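Local structure of ribonucleoside-diphosphate reductase (Pseudomonas aeruginosa, 5IM3) at residues S372-T376 with A399-G403; D597-N603 with Q647-N652; D667-H673 with N806-D812; Y676-I682 with W858-A862. The protein probably catalyses the thioredoxin-dependent reduction of ribonucleoside diphosphates to deoxyribonucleotides for DNA synthesis, and binds dATP at allosteric sites. All blocks are in the same frame, centred on the assembly; numbering follows the deposited sequence.

Overall arrangement
All four contacts lie in the barrel domain and form two groups. Interactions 1 and 2 adjoin, their centres about 10 Å apart, because strands 373-377 and 600-608 are neighbours in one sheet; the Cys-373 SG to Cys-602 SG disulfide (2.0 Å) and a probable hydrogen bond from Leu-375 N to Ala-600 O (3.0 Å) join them. Interaction 1 also approaches a nucleotide: the side chain of Ala-399 lies about 8 Å from a bound dATP. Interactions 3 and 4, with centres about 17 Å apart, meet through Leu-669, whose CD1 is 3.6 Å from Tyr-676 CG and whose CD2 is 3.8 Å from Ala-681 CB. Between the groups, nearest atoms are about 21 to 24 Å apart.

Interaction 1 (S372-T376 with A399-G403); sequences SCYLT and AGGLG
Tyr-374 lays its CB against Leu-402 CD2 (3.9 Å), both side chains projecting from the same face of two parallel strands; Tyr-374 has chi1 m with chi2 near -88°, Leu-402 chi1 m and chi2 t. Strands 373-376 and 401-403 are extended, with axes 4.8 Å apart at closest approach and directions 23° apart. Cys-373 pairs with Gly-401, Tyr-374 with Leu-402 and Leu-375 with Gly-403, at CA-CA spacings of 4.7 to 5.0 Å. This is a beta-alpha-beta unit of the ten-stranded alpha-beta barrel: helix 382-395 connects the strands and packs on the Tyr-374 and Leu-402 face through Leu-395. Four hydrogen bonds follow the parallel pattern: Gly-401 N to Ser-372 O (2.7 Å), Tyr-374 N to Gly-401 O (3.0 Å), Gly-403 N to Tyr-374 O (2.9 Å) and Thr-376 N to Gly-403 O (2.9 Å). Cys-373 (chi1 t) and Leu-375 occupy the other face; Cys-373 is disulfide-bonded to Cys-602, consistent with the oxidised redox pair of class I reductases. Thr-376 OG1 hydrogen-bonds Asn-404.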
loop_
_atom_site.group_PDB
_atom_site.type_symbol
_atom_site.label_atom_id
_atom_site.label_comp_id
_atom_site.label_asym_id
_atom_site.label_seq_id
_atom_site.Cartn_x
_atom_site.Cartn_y
_atom_site.Cartn_z
ATOM N N SER A 372 23.766 41.755 -5.056
ATOM C CA SER A 372 23.444 41.057 -3.817
ATOM C C SER A 372 23.569 39.543 -3.965
ATOM O O SER A 372 22.864 38.792 -3.285
ATOM C CB SER A 372 22.035 41.424 -3.347
ATOM O OG SER A 372 21.060 40.997 -4.283
ATOM N N CYS A 373 24.471 39.087 -4.840
ATOM C CA CYS A 373 24.679 37.675 -5.153
ATOM C C CYS A 373 26.163 37.365 -5.022
ATOM O O CYS A 373 26.990 38.037 -5.646
ATOM C CB CYS A 373 24.183 37.362 -6.576
ATOM S SG CYS A 373 24.696 35.765 -7.339
ATOM N N TYR A 374 26.504 36.355 -4.217
ATOM C CA TYR A 374 27.904 36.080 -3.915
ATOM C C TYR A 374 28.184 34.585 -3.892
ATOM O O TYR A 374 27.298 33.772 -3.620
ATOM C CB TYR A 374 28.317 36.669 -2.557
ATOM C CG TYR A 374 27.887 38.099 -2.343
ATOM C CD1 TYR A 374 28.685 39.155 -2.754
ATOM C CD2 TYR A 374 26.680 38.388 -1.727
ATOM C CE1 TYR A 374 28.288 40.462 -2.554
ATOM C CE2 TYR A 374 26.277 39.681 -1.524
ATOM C CZ TYR A 374 27.081 40.718 -1.939
ATOM O OH TYR A 374 26.661 42.006 -1.729
ATOM N N LEU A 375 29.445 34.242 -4.164
ATOM C CA LEU A 375 29.952 32.882 -4.078
ATOM C C LEU A 375 31.173 32.869 -3.169
ATOM O O LEU A 375 32.032 33.751 -3.258
ATOM C CB LEU A 375 30.340 32.315 -5.456
ATOM C CG LEU A 375 29.240 32.119 -6.507
ATOM C CD1 LEU A 375 28.826 33.438 -7.156
ATOM C CD2 LEU A 375 29.712 31.126 -7.565
ATOM N N THR A 376 31.249 31.863 -2.300
ATOM C CA THR A 376 32.363 31.717 -1.375
ATOM C C THR A 376 32.853 30.279 -1.386
ATOM O O THR A 376 32.166 29.364 -1.846
ATOM C CB THR A 376 31.979 32.099 0.062
ATOM O OG1 THR A 376 31.128 31.086 0.616
ATOM C CG2 THR A 376 31.261 33.445 0.103
ATOM N N ALA A 399 19.760 41.303 2.389
ATOM C CA ALA A 399 18.998 40.423 1.499
ATOM C C ALA A 399 19.864 39.763 0.426
ATOM O O ALA A 399 19.363 39.390 -0.637
ATOM C CB ALA A 399 17.837 41.173 0.837
ATOM N N GLY A 400 21.157 39.592 0.686
ATOM C CA GLY A 400 22.025 38.953 -0.287
ATOM C C GLY A 400 21.840 37.447 -0.346
ATOM O O GLY A 400 21.545 36.784 0.650
ATOM N N GLY A 401 22.015 36.902 -1.547
ATOM C CA GLY A 401 21.978 35.465 -1.766
ATOM C C GLY A 401 23.387 34.910 -1.887
ATOM O O GLY A 401 24.275 35.565 -2.432
ATOM N N LEU A 402 23.578 33.690 -1.385
ATOM C CA LEU A 402 24.908 33.125 -1.200
ATOM C C LEU A 402 24.997 31.695 -1.714
ATOM O O LEU A 402 24.117 30.870 -1.450
ATOM C CB LEU A 402 25.294 33.132 0.280
ATOM C CG LEU A 402 25.667 34.485 0.874
ATOM C CD1 LEU A 402 25.361 34.510 2.354
ATOM C CD2 LEU A 402 27.137 34.749 0.630
ATOM N N GLY A 403 26.082 31.407 -2.427
ATOM C CA GLY A 403 26.533 30.044 -2.655
ATOM C C GLY A 403 27.790 29.782 -1.839
ATOM O O GLY A 403 28.708 30.606 -1.822
#

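Interaction 2 (D597-N603 with Q647-N652); sequences DEIAVCN and QAQNSN
Gln-647, in the first turn of helix 646-655, sets its carbonyl O 3.0 Å from Ile-599 N as hydrogen-bond acceptor; its CA lies 4.6 Å from Glu-598 CA. Ala-648 CA is 4.6 Å from Ile-599 CA and 3.3 Å from Ile-599 O, a CA-H...O contact, and its CB is 3.7 Å from Val-601 CG2. Segment 597-603 runs extended past this helix, residues 600-601 belonging to a barrel strand that pairs with strand 373-377; Val-601 and Asn-603 point toward the helix, whereas Cys-602 points away from it and is disulfide-bonded to Cys-373. Asn-650 (chi1 t) donates ND2 to Asp-597 O at 2.9 Å. Ser-651, with chi1 p, donates OG to Ile-599 O (2.7 Å) and accepts from a water 2.9 Å from OG; that water also accepts from Val-601 N (2.9 Å) and donates to Asn-652 OD1 (2.8 Å). Asn-652 ND2 donates to Asn-603 OD1 (3.3 Å), with a weak return bond from Asn-603 ND2 to Asn-652 OD1 (3.3 Å). Tyr-643 OH also hydrogen-bonds Asn-652 ND2, and Ser-371 OG hydrogen-bonds Asn-603 OD1.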
loop_
_atom_site.group_PDB
_atom_site.type_symbol
_atom_site.label_atom_id
_atom_site.label_comp_id
_atom_site.label_asym_id
_atom_site.label_seq_id
_atom_site.Cartn_x
_atom_site.Cartn_y
_atom_site.Cartn_z
ATOM N N ASP A 597 40.844 35.094 -0.772
ATOM C CA ASP A 597 40.758 36.550 -0.855
ATOM C C ASP A 597 39.763 37.022 -1.909
ATOM O O ASP A 597 39.784 38.197 -2.287
ATOM C CB ASP A 597 42.139 37.140 -1.142
ATOM C CG ASP A 597 43.142 36.841 -0.041
ATOM O OD1 ASP A 597 42.852 37.169 1.132
ATOM O OD2 ASP A 597 44.215 36.273 -0.348
ATOM N N GLU A 598 38.883 36.143 -2.386
ATOM C CA GLU A 598 37.964 36.487 -3.467
ATOM C C GLU A 598 36.600 35.877 -3.181
ATOM O O GLU A 598 36.428 34.657 -3.252
ATOM C CB GLU A 598 38.497 36.011 -4.818
ATOM C CG GLU A 598 39.734 36.776 -5.279
ATOM C CD GLU A 598 40.171 36.398 -6.679
ATOM O OE1 GLU A 598 41.372 36.551 -6.985
ATOM O OE2 GLU A 598 39.315 35.946 -7.470
ATOM N N ILE A 599 35.641 36.733 -2.854
ATOM C CA ILE A 599 34.229 36.384 -2.835
ATOM C C ILE A 599 33.636 36.921 -4.131
ATOM O O ILE A 599 33.571 38.136 -4.339
ATOM C CB ILE A 599 33.530 36.956 -1.593
ATOM C CG1 ILE A 599 33.970 36.159 -0.351
ATOM C CG2 ILE A 599 32.016 36.935 -1.752
ATOM C CD1 ILE A 599 33.434 36.690 0.965
ATOM N N ALA A 600 33.222 36.018 -5.018
ATOM C CA ALA A 600 32.709 36.431 -6.318
ATOM C C ALA A 600 31.368 37.140 -6.165
ATOM O O ALA A 600 30.549 36.777 -5.316
ATOM C CB ALA A 600 32.563 35.223 -7.238
ATOM N N VAL A 601 31.153 38.161 -6.992
ATOM C CA VAL A 601 29.961 38.999 -6.940
ATOM C C VAL A 601 29.255 38.907 -8.287
ATOM O O VAL A 601 29.890 39.077 -9.335
ATOM C CB VAL A 601 30.312 40.464 -6.617
ATOM C CG1 VAL A 601 29.052 41.258 -6.299
ATOM C CG2 VAL A 601 31.309 40.545 -5.470
ATOM N N CYS A 602 27.947 38.655 -8.259
ATOM C CA CYS A 602 27.148 38.574 -9.479
ATOM C C CYS A 602 26.477 39.919 -9.727
ATOM O O CYS A 602 25.644 40.362 -8.927
ATOM C CB CYS A 602 26.093 37.473 -9.391
ATOM S SG CYS A 602 26.492 36.119 -8.252
ATOM N N ASN A 603 26.836 40.560 -10.833
ATOM C CA ASN A 603 26.256 41.835 -11.241
ATOM C C ASN A 603 25.388 41.565 -12.470
ATOM O O ASN A 603 25.907 41.210 -13.536
ATOM C CB ASN A 603 27.361 42.852 -11.516
ATOM C CG ASN A 603 28.526 42.731 -10.529
ATOM O OD1 ASN A 603 28.411 43.105 -9.360
ATOM N ND2 ASN A 603 29.651 42.201 -11.001
ATOM N N GLN A 647 37.093 41.167 0.289
ATOM C CA GLN A 647 37.373 40.181 -0.748
ATOM C C GLN A 647 36.307 40.155 -1.836
ATOM O O GLN A 647 36.540 39.561 -2.895
ATOM C CB GLN A 647 37.529 38.787 -0.132
ATOM C CG GLN A 647 36.461 38.419 0.880
ATOM C CD GLN A 647 36.943 38.541 2.316
ATOM O OE1 GLN A 647 37.454 39.577 2.726
ATOM N NE2 GLN A 647 36.780 37.470 3.087
ATOM N N ALA A 648 35.152 40.785 -1.610
ATOM C CA ALA A 648 34.167 40.932 -2.675
ATOM C C ALA A 648 34.541 42.088 -3.593
ATOM O O ALA A 648 34.439 41.976 -4.819
ATOM C CB ALA A 648 32.773 41.140 -2.082
ATOM N N GLN A 649 34.996 43.197 -3.013
ATOM C CA GLN A 649 35.561 44.272 -3.817
ATOM C C GLN A 649 36.771 43.786 -4.602
ATOM O O GLN A 649 36.931 44.113 -5.783
ATOM C CB GLN A 649 35.946 45.441 -2.915
ATOM C CG GLN A 649 36.627 46.584 -3.634
ATOM C CD GLN A 649 37.062 47.668 -2.683
ATOM O OE1 GLN A 649 36.233 48.379 -2.114
ATOM N NE2 GLN A 649 38.369 47.797 -2.493
ATOM N N ASN A 650 37.632 43.001 -3.956
ATOM C CA ASN A 650 38.851 42.530 -4.605
ATOM C C ASN A 650 38.540 41.757 -5.883
ATOM O O ASN A 650 39.161 41.987 -6.924
ATOM C CB ASN A 650 39.651 41.665 -3.628
ATOM C CG ASN A 650 40.978 41.222 -4.198
ATOM O OD1 ASN A 650 41.681 42.001 -4.840
ATOM N ND2 ASN A 650 41.324 39.961 -3.978
ATOM N N SER A 651 37.582 40.829 -5.824
ATOM C CA SER A 651 37.300 39.999 -6.992
ATOM C C SER A 651 36.584 40.792 -8.079
ATOM O O SER A 651 36.830 40.584 -9.272
ATOM C CB SER A 651 36.456 38.792 -6.595
ATOM O OG SER A 651 35.124 39.184 -6.332
ATOM N N ASN A 652 35.675 41.684 -7.691
ATOM C CA ASN A 652 34.958 42.469 -8.688
ATOM C C ASN A 652 35.904 43.409 -9.424
ATOM O O ASN A 652 35.850 43.508 -10.653
ATOM C CB ASN A 652 33.826 43.253 -8.026
ATOM C CG ASN A 652 32.451 42.801 -8.483
ATOM O OD1 ASN A 652 32.293 41.730 -9.075
ATOM N ND2 ASN A 652 31.446 43.614 -8.196
HETATM O O HOH W 1 33.359 39.153 -8.580
#

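Interaction 3 (D667-H673 with N806-D812)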
loop_
_atom_site.group_PDB
_atom_site.type_symbol
_atom_site.label_atom_id
_atom_site.label_comp_id
_atom_site.label_asym_id
_atom_site.label_seq_id
_atom_site.Cartn_x
_atom_site.Cartn_y
_atom_site.Cartn_z
ATOM N N ASP A 667 7.157 34.492 -24.268
ATOM C CA ASP A 667 6.347 35.474 -24.978
ATOM C C ASP A 667 6.916 35.771 -26.360
ATOM O O ASP A 667 6.156 36.034 -27.298
ATOM C CB ASP A 667 6.241 36.755 -24.153
ATOM C CG ASP A 667 5.409 36.572 -22.895
ATOM O OD1 ASP A 667 4.955 35.435 -22.641
ATOM O OD2 ASP A 667 5.216 37.560 -22.156
ATOM N N ALA A 668 8.240 35.727 -26.510
ATOM C CA ALA A 668 8.829 35.899 -27.833
ATOM C C ALA A 668 8.451 34.746 -28.755
ATOM O O ALA A 668 8.268 34.945 -29.960
ATOM C CB ALA A 668 10.349 36.024 -27.723
ATOM N N LEU A 669 8.342 33.529 -28.208
ATOM C CA LEU A 669 7.870 32.399 -29.002
ATOM C C LEU A 669 6.442 32.628 -29.484
ATOM O O LEU A 669 6.120 32.355 -30.646
ATOM C CB LEU A 669 7.950 31.106 -28.186
ATOM C CG LEU A 669 9.330 30.544 -27.846
ATOM C CD1 LEU A 669 9.185 29.343 -26.924
ATOM C CD2 LEU A 669 10.098 30.156 -29.097
ATOM N N TYR A 670 5.570 33.124 -28.603
ATOM C CA TYR A 670 4.197 33.415 -29.001
ATOM C C TYR A 670 4.161 34.339 -30.210
ATOM O O TYR A 670 3.419 34.100 -31.170
ATOM C CB TYR A 670 3.430 34.050 -27.836
ATOM C CG TYR A 670 3.175 33.144 -26.647
ATOM C CD1 TYR A 670 3.055 31.766 -26.798
ATOM C CD2 TYR A 670 3.041 33.674 -25.369
ATOM C CE1 TYR A 670 2.816 30.944 -25.710
ATOM C CE2 TYR A 670 2.805 32.862 -24.276
ATOM C CZ TYR A 670 2.691 31.498 -24.451
ATOM O OH TYR A 670 2.451 30.688 -23.365
ATOM N N LEU A 671 4.957 35.412 -30.179
ATOM C CA LEU A 671 4.932 36.385 -31.266
ATOM C C LEU A 671 5.367 35.786 -32.592
ATOM O O LEU A 671 5.017 36.324 -33.646
ATOM C CB LEU A 671 5.823 37.579 -30.919
ATOM C CG LEU A 671 5.345 38.449 -29.757
ATOM C CD1 LEU A 671 6.337 39.570 -29.482
ATOM C CD2 LEU A 671 3.962 39.022 -30.042
ATOM N N GLN A 672 6.127 34.696 -32.566
ATOM C CA GLN A 672 6.501 33.974 -33.771
ATOM C C GLN A 672 5.605 32.768 -34.022
ATOM O O GLN A 672 5.781 32.078 -35.031
ATOM C CB GLN A 672 7.966 33.532 -33.676
ATOM C CG GLN A 672 8.934 34.676 -33.391
ATOM C CD GLN A 672 10.347 34.197 -33.137
ATOM O OE1 GLN A 672 11.111 33.964 -34.073
ATOM N NE2 GLN A 672 10.704 34.047 -31.864
ATOM N N HIS A 673 4.642 32.512 -33.135
ATOM C CA HIS A 673 3.757 31.351 -33.236
ATOM C C HIS A 673 4.557 30.053 -33.263
ATOM O O HIS A 673 4.225 29.109 -33.985
ATOM C CB HIS A 673 2.845 31.459 -34.458
ATOM C CG HIS A 673 1.911 32.628 -34.405
ATOM N ND1 HIS A 673 2.254 33.876 -34.878
ATOM C CD2 HIS A 673 0.651 32.740 -33.924
ATOM C CE1 HIS A 673 1.242 34.705 -34.697
ATOM N NE2 HIS A 673 0.257 34.042 -34.119
ATOM N N ASN A 806 -3.603 34.455 -19.988
ATOM C CA ASN A 806 -2.500 34.706 -20.911
ATOM C C ASN A 806 -2.929 35.687 -21.999
ATOM O O ASN A 806 -3.776 35.347 -22.837
ATOM C CB ASN A 806 -2.031 33.386 -21.526
ATOM C CG ASN A 806 -0.847 33.554 -22.462
ATOM O OD1 ASN A 806 -0.593 34.640 -22.988
ATOM N ND2 ASN A 806 -0.121 32.466 -22.685
ATOM N N PRO A 807 -2.380 36.907 -22.021
ATOM C CA PRO A 807 -2.805 37.878 -23.044
ATOM C C PRO A 807 -2.543 37.419 -24.467
ATOM O O PRO A 807 -3.282 37.815 -25.380
ATOM C CB PRO A 807 -1.986 39.131 -22.698
ATOM C CG PRO A 807 -1.616 38.968 -21.269
ATOM C CD PRO A 807 -1.435 37.499 -21.061
ATOM N N TYR A 808 -1.513 36.602 -24.691
ATOM C CA TYR A 808 -1.235 36.123 -26.041
ATOM C C TYR A 808 -2.253 35.070 -26.467
ATOM O O TYR A 808 -2.659 35.026 -27.635
ATOM C CB TYR A 808 0.187 35.567 -26.116
ATOM C CG TYR A 808 1.261 36.609 -25.889
ATOM C CD1 TYR A 808 1.651 36.962 -24.603
ATOM C CD2 TYR A 808 1.886 37.239 -26.958
ATOM C CE1 TYR A 808 2.631 37.913 -24.389
ATOM C CE2 TYR A 808 2.866 38.191 -26.752
ATOM C CZ TYR A 808 3.235 38.523 -25.465
ATOM O OH TYR A 808 4.214 39.468 -25.253
ATOM N N LEU A 809 -2.682 34.220 -25.529
ATOM C CA LEU A 809 -3.676 33.199 -25.849
ATOM C C LEU A 809 -4.987 33.833 -26.289
ATOM O O LEU A 809 -5.572 33.441 -27.307
ATOM C CB LEU A 809 -3.901 32.291 -24.639
ATOM C CG LEU A 809 -5.071 31.306 -24.762
ATOM C CD1 LEU A 809 -4.890 30.402 -25.968
ATOM C CD2 LEU A 809 -5.208 30.490 -23.490
ATOM N N VAL A 810 -5.470 34.813 -25.524
ATOM C CA VAL A 810 -6.728 35.472 -25.870
ATOM C C VAL A 810 -6.608 36.177 -27.214
ATOM O O VAL A 810 -7.559 36.203 -28.003
ATOM C CB VAL A 810 -7.160 36.442 -24.750
ATOM C CG1 VAL A 810 -6.007 37.300 -24.277
ATOM C CG2 VAL A 810 -8.296 37.339 -25.227
ATOM N N ARG A 811 -5.441 36.756 -27.501
ATOM C CA ARG A 811 -5.262 37.458 -28.769
ATOM C C ARG A 811 -5.368 36.497 -29.948
ATOM O O ARG A 811 -5.971 36.828 -30.976
ATOM C CB ARG A 811 -3.915 38.183 -28.778
ATOM C CG ARG A 811 -3.718 39.123 -29.956
ATOM C CD ARG A 811 -2.546 40.064 -29.724
ATOM N NE ARG A 811 -1.270 39.356 -29.618
ATOM C CZ ARG A 811 -0.483 39.065 -30.651
ATOM N NH1 ARG A 811 -0.830 39.412 -31.884
ATOM N NH2 ARG A 811 0.657 38.418 -30.452
ATOM N N ASP A 812 -4.798 35.296 -29.816
ATOM C CA ASP A 812 -4.894 34.312 -30.891
ATOM C C ASP A 812 -6.310 33.765 -31.014
ATOM O O ASP A 812 -6.791 33.523 -32.125
ATOM C CB ASP A 812 -3.902 33.171 -30.658
ATOM C CG ASP A 812 -2.506 33.488 -31.167
ATOM O OD1 ASP A 812 -2.384 34.213 -32.175
ATOM O OD2 ASP A 812 -1.528 33.002 -30.560
#
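Asp-667 begins the contact with its CG 3.4 Å from Tyr-808 CE1, while its backbone N is hydrogen-bonded to Ser-782. One turn on, Tyr-670 meets the same tyrosine obliquely: the ring centroids are 5.3 Å apart, the planes lie at 41°, and Tyr-670 CD2 is 3.5 Å from Tyr-808 CG. The Tyr-670 ring also stacks with that of Tyr-848, and its hydroxyl hydrogen-bonds Thr-788. Leu-671 reaches the edge of the Tyr-808 ring, with CD2 3.6 Å from CE2, and the same CD2 is 3.4 Å from Arg-811 NH2. At His-673 phi turns positive, and its NE2 donates to Asp-812 OD1 at 3.3 Å; the other carboxylate oxygen is bound by Tyr-848. The helical parts, 667-672 and 807-812, run nearly parallel, at 11° and 10.6 Å between axes. The first, in the helix that follows barrel strand 659-663, ends in a Schellman motif, whereas the second starts at an Asn N-cap, where Asn-806 OD1 accepts from Tyr-808 N (2.8 Å).

Interaction 4 (Y676-I682 with W858-A862)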
loop_
_atom_site.group_PDB
_atom_site.type_symbol
_atom_site.label_atom_id
_atom_site.label_comp_id
_atom_site.label_asym_id
_atom_site.label_seq_id
_atom_site.Cartn_x
_atom_site.Cartn_y
_atom_site.Cartn_z
ATOM N N TYR A 676 6.790 25.867 -27.808
ATOM C CA TYR A 676 8.046 25.587 -27.126
ATOM C C TYR A 676 8.530 24.175 -27.425
ATOM O O TYR A 676 9.740 23.937 -27.504
ATOM C CB TYR A 676 7.888 25.798 -25.618
ATOM C CG TYR A 676 9.140 26.322 -24.937
ATOM C CD1 TYR A 676 10.403 26.041 -25.441
ATOM C CD2 TYR A 676 9.055 27.105 -23.793
ATOM C CE1 TYR A 676 11.544 26.521 -24.825
ATOM C CE2 TYR A 676 10.191 27.589 -23.167
ATOM C CZ TYR A 676 11.434 27.293 -23.689
ATOM O OH TYR A 676 12.572 27.765 -23.080
ATOM N N GLY A 677 7.610 23.233 -27.620
ATOM C CA GLY A 677 7.985 21.870 -27.938
ATOM C C GLY A 677 8.108 21.614 -29.427
ATOM O O GLY A 677 7.290 20.894 -30.009
ATOM N N SER A 678 9.135 22.186 -30.053
ATOM C CA SER A 678 9.314 22.052 -31.492
ATOM C C SER A 678 10.765 22.337 -31.842
ATOM O O SER A 678 11.491 22.988 -31.085
ATOM C CB SER A 678 8.389 23.000 -32.263
ATOM O OG SER A 678 8.711 24.353 -31.983
ATOM N N ASP A 679 11.178 21.835 -33.008
ATOM C CA ASP A 679 12.509 22.145 -33.514
ATOM C C ASP A 679 12.662 23.635 -33.787
ATOM O O ASP A 679 13.778 24.165 -33.731
ATOM C CB ASP A 679 12.787 21.338 -34.785
ATOM C CG ASP A 679 12.924 19.851 -34.515
ATOM O OD1 ASP A 679 12.582 19.415 -33.396
ATOM O OD2 ASP A 679 13.367 19.117 -35.425
ATOM N N ALA A 680 11.555 24.328 -34.068
ATOM C CA ALA A 680 11.623 25.751 -34.375
ATOM C C ALA A 680 11.933 26.584 -33.138
ATOM O O ALA A 680 12.584 27.629 -33.247
ATOM C CB ALA A 680 10.312 26.213 -35.013
ATOM N N ALA A 681 11.478 26.152 -31.959
ATOM C CA ALA A 681 11.828 26.858 -30.729
ATOM C C ALA A 681 13.277 26.597 -30.343
ATOM O O ALA A 681 13.984 27.506 -29.887
ATOM C CB ALA A 681 10.896 26.439 -29.594
ATOM N N ILE A 682 13.731 25.354 -30.503
ATOM C CA ILE A 682 15.128 25.028 -30.244
ATOM C C ILE A 682 16.036 25.839 -31.158
ATOM O O ILE A 682 17.114 26.291 -30.750
ATOM C CB ILE A 682 15.345 23.512 -30.409
ATOM C CG1 ILE A 682 14.726 22.773 -29.219
ATOM C CG2 ILE A 682 16.825 23.182 -30.553
ATOM C CD1 ILE A 682 14.819 21.261 -29.304
ATOM N N TRP A 858 12.527 19.039 -24.654
ATOM C CA TRP A 858 12.579 20.316 -25.361
ATOM C C TRP A 858 13.276 21.381 -24.524
ATOM O O TRP A 858 14.072 22.168 -25.046
ATOM C CB TRP A 858 11.169 20.775 -25.736
ATOM C CG TRP A 858 10.447 19.842 -26.651
ATOM C CD1 TRP A 858 9.389 19.043 -26.334
ATOM C CD2 TRP A 858 10.719 19.613 -28.042
ATOM N NE1 TRP A 858 8.989 18.328 -27.435
ATOM C CE2 TRP A 858 9.791 18.659 -28.496
ATOM C CE3 TRP A 858 11.661 20.120 -28.943
ATOM C CZ2 TRP A 858 9.773 18.201 -29.812
ATOM C CZ3 TRP A 858 11.644 19.660 -30.249
ATOM C CH2 TRP A 858 10.704 18.713 -30.672
ATOM N N ILE A 859 12.988 21.421 -23.221
ATOM C CA ILE A 859 13.579 22.432 -22.349
ATOM C C ILE A 859 15.075 22.189 -22.189
ATOM O O ILE A 859 15.867 23.137 -22.108
ATOM C CB ILE A 859 12.859 22.443 -20.987
ATOM C CG1 ILE A 859 11.342 22.546 -21.173
ATOM C CG2 ILE A 859 13.357 23.592 -20.121
ATOM C CD1 ILE A 859 10.894 23.761 -21.947
ATOM N N VAL A 860 15.485 20.921 -22.129
ATOM C CA VAL A 860 16.901 20.601 -21.978
ATOM C C VAL A 860 17.661 20.932 -23.256
ATOM O O VAL A 860 18.714 21.580 -23.220
ATOM C CB VAL A 860 17.071 19.122 -21.587
ATOM C CG1 VAL A 860 18.542 18.721 -21.614
ATOM C CG2 VAL A 860 16.472 18.869 -20.213
ATOM N N GLU A 861 17.146 20.480 -24.404
ATOM C CA GLU A 861 17.832 20.724 -25.670
ATOM C C GLU A 861 17.936 22.215 -25.964
ATOM O O GLU A 861 18.952 22.681 -26.493
ATOM C CB GLU A 861 17.107 20.008 -26.809
ATOM C CG GLU A 861 17.691 18.649 -27.157
ATOM C CD GLU A 861 19.093 18.749 -27.727
ATOM O OE1 GLU A 861 19.490 19.860 -28.141
ATOM O OE2 GLU A 861 19.798 17.719 -27.754
ATOM N N ALA A 862 16.890 22.975 -25.639
ATOM C CA ALA A 862 16.945 24.421 -25.813
ATOM C C ALA A 862 18.026 25.029 -24.931
ATOM O O ALA A 862 18.833 25.848 -25.387
ATOM C CB ALA A 862 15.584 25.037 -25.495
#
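The chain from Tyr-676 bends through an inverse gamma turn centred on Gly-677, with a weak hydrogen bond from Ser-678 N to Tyr-676 O (3.2 Å), and then enters helix 679-707. It passes beside helix 856-866 at two points, Gly-677 CA lying 5.5 Å from Trp-858 CA and Ile-682 CA 4.8 Å from Ala-862 CA. Ser-678 is the N-cap: its OG accepts weakly from Ala-681 N (3.3 Å) and is also hydrogen-bonded to Pro-675 O. No hydrogen bond crosses between the segments, so the fit rests on van der Waals and CH-pi contact. This turn and N-cap carry the barrel-domain chain from helix 665-672 into helix 679-707 and set it against the indole of Trp-858. Gly-677 CA sits 3.4 Å over the centroid of the five-membered ring, where a beta carbon would come tight against Trp-858 CD1. The six-membered ring extends past Ser-678 C, 3.2 Å from Trp-858 CZ3, and its edge meets Asp-679 OD1, 3.3 Å from CZ3, and Ile-682 CD1, 3.4 Å from CE3. Ile-682 CD1 also touches Glu-861 CB (3.6 Å); the carboxylate of Glu-861 forms a salt bridge with Arg-898. Further along, Ile-859 CD1 makes a CH-pi contact over one face of the Tyr-676 ring, 3.9 Å from its centroid, Ala-862 CB approaches the ring edge at CE1 (4.4 Å), and the Tyr-676 hydroxyl is hydrogen-bonded to Ile-785 O.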